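Local coordinates for glycosyl hydrolase, family 8 (PDB 3REN), which is an alpha-amylase related to glycoside hydrolase family 8, and so probably hydrolyses alpha-glucosidic bonds in starch-like glucans, at residues A267-N270 with D275-S278. Numbering follows the deposited sequence.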
ATOM      1  N   ALA A 267      -6.659   7.003 -13.260  1.00 12.60           N
ATOM      2  CA  ALA A 267      -5.624   7.544 -12.341  1.00 13.12           C
ATOM      3  C   ALA A 267      -5.930   8.898 -11.734  1.00 12.38           C
ATOM      4  O   ALA A 267      -5.483   9.202 -10.622  1.00 12.09           O
ATOM      5  CB  ALA A 267      -4.241   7.584 -13.045  1.00 13.44           C
ATOM      6  N   THR A 268      -6.635   9.746 -12.479  1.00 12.39           N
ATOM      7  CA  THR A 268      -6.931  11.112 -12.041  1.00 12.85           C
ATOM      8  C   THR A 268      -8.340  11.609 -12.455  1.00 13.32           C
ATOM      9  O   THR A 268      -8.876  11.225 -13.528  1.00 12.07           O
ATOM     10  CB  THR A 268      -5.858  12.187 -12.552  1.00 14.51           C
ATOM     11  OG1 THR A 268      -5.909  12.338 -13.974  1.00 15.03           O
ATOM     12  CG2 THR A 268      -4.399  11.856 -12.129  1.00 15.56           C
ATOM     13  N   TYR A 269      -8.911  12.478 -11.617  1.00 11.70           N
ATOM     14  CA  TYR A 269     -10.197  13.112 -11.890  1.00 12.39           C
ATOM     15  C   TYR A 269     -10.084  14.610 -11.596  1.00 13.72           C
ATOM     16  O   TYR A 269      -9.267  15.030 -10.771  1.00 13.17           O
ATOM     17  CB  TYR A 269     -11.269  12.512 -10.984  1.00 12.70           C
ATOM     18  CG  TYR A 269     -11.527  11.058 -11.325  1.00 11.85           C
ATOM     19  CD1 TYR A 269     -12.419  10.723 -12.329  1.00 11.20           C
ATOM     20  CD2 TYR A 269     -10.840  10.042 -10.679  1.00 10.46           C
ATOM     21  CE1 TYR A 269     -12.664   9.422 -12.667  1.00 10.54           C
ATOM     22  CE2 TYR A 269     -11.065   8.733 -10.996  1.00 12.28           C
ATOM     23  CZ  TYR A 269     -11.976   8.424 -12.014  1.00 13.02           C
ATOM     24  OH  TYR A 269     -12.232   7.128 -12.376  1.00  7.58           O
ATOM     25  N   ASN A 270     -10.894  15.419 -12.267  1.00 13.97           N
ATOM     26  CA  ASN A 270     -10.878  16.853 -12.006  1.00 13.92           C
ATOM     27  C   ASN A 270     -11.555  17.129 -10.666  1.00 13.68           C
ATOM     28  O   ASN A 270     -12.626  16.592 -10.406  1.00 14.09           O
ATOM     29  CB  ASN A 270     -11.597  17.600 -13.148  1.00 14.13           C
ATOM     30  CG  ASN A 270     -11.701  19.087 -12.864  1.00 16.56           C
ATOM     31  OD1 ASN A 270     -12.627  19.530 -12.189  1.00 19.51           O
ATOM     32  ND2 ASN A 270     -10.694  19.833 -13.273  1.00 17.58           N
ATOM     33  N   ASP A 275     -14.842  14.837 -13.650  1.00 15.12           N
ATOM     34  CA  ASP A 275     -14.514  14.180 -14.924  1.00 15.14           C
ATOM     35  C   ASP A 275     -13.158  13.477 -14.846  1.00 14.79           C
ATOM     36  O   ASP A 275     -12.199  14.031 -14.282  1.00 14.57           O
ATOM     37  CB  ASP A 275     -14.373  15.203 -16.035  1.00 15.74           C
ATOM     38  CG  ASP A 275     -15.722  15.799 -16.490  1.00 20.74           C
ATOM     39  OD1 ASP A 275     -16.796  15.185 -16.253  1.00 20.00           O
ATOM     40  OD2 ASP A 275     -15.659  16.885 -17.112  1.00 23.97           O
ATOM     41  N   ALA A 276     -13.088  12.281 -15.425  1.00 13.60           N
ATOM     42  CA  ALA A 276     -11.836  11.625 -15.696  1.00 14.31           C
ATOM     43  C   ALA A 276     -10.893  12.607 -16.379  1.00 14.33           C
ATOM     44  O   ALA A 276     -11.302  13.357 -17.273  1.00 14.75           O
ATOM     45  CB  ALA A 276     -12.054  10.426 -16.599  1.00 13.74           C
ATOM     46  N   THR A 277      -9.637  12.597 -15.960  1.00 13.53           N
ATOM     47  CA  THR A 277      -8.621  13.416 -16.605  1.00 14.07           C
ATOM     48  C   THR A 277      -7.442  12.561 -17.013  1.00 14.97           C
ATOM     49  O   THR A 277      -6.389  13.085 -17.380  1.00 13.95           O
ATOM     50  CB  THR A 277      -8.140  14.594 -15.729  1.00 14.25           C
ATOM     51  OG1 THR A 277      -7.887  14.139 -14.388  1.00 14.89           O
ATOM     52  CG2 THR A 277      -9.201  15.685 -15.653  1.00 14.76           C
ATOM     53  N   SER A 278      -7.637  11.236 -16.978  1.00 15.98           N
ATOM     54  CA  SER A 278      -6.613  10.290 -17.395  1.00 17.04           C
ATOM     55  C   SER A 278      -7.303   9.142 -18.101  1.00 16.84           C
ATOM     56  O   SER A 278      -8.470   8.914 -17.876  1.00 16.99           O
ATOM     57  CB  SER A 278      -5.847   9.740 -16.164  1.00 17.06           C
ATOM     58  OG  SER A 278      -4.903   8.747 -16.565  1.00 17.31           O
TER
HETATM   59  O   HOH W   1      -3.662  12.843 -15.234  1.00 28.25           O
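D275 meets N270 through its backbone: its O accepts the N-H of N270 at 2.8 Å, the donor slightly tilted from the carbonyl plane. This bond is nearly straight, at 162°. The same oxygen lies 3.3 Å from Y269 CA, a CA-H...O contact beside the stronger bond. A276 and Y269, their CA atoms 4.4 Å apart, form the non-hydrogen-bonded pair of a single antiparallel bridge, flanked by N270 N to D275 O and T277 N to T268 O. Y269 approaches the A276 backbone obliquely with its CD1 corner, 3.5 Å from A276 N; the ring also packs edge-to-face with W254 and F231, and its OH is hydrogen-bonded to V266 N. T277 closes the bridge, its N-H bonding T268 O almost linearly from above the carbonyl plane. Its side chain crosses that of T268 at about a right angle, and the two OG1 atoms share a hydrogen bond of 2.7 Å. Both hydroxyls sit between their own backbone N and carbonyl carbon (chi1 67° in T268, 46° in T277), which turns them to each other; a water also binds T268 OG1. T277 CG2 meanwhile rests 4.0 Å from N270 CB. S278 then lays CB against T268 OG1 at 3.4 Å, its hydroxyl bonding I280 N. The turn between the segments is braced by N270 OD1, which accepts from K272 and N273. With 268-270 also paired to 228-230, this is a beta-hairpin-like return at the surface, joining a short strand to the loop before helix 283-296 of the (alpha/alpha)6 barrel.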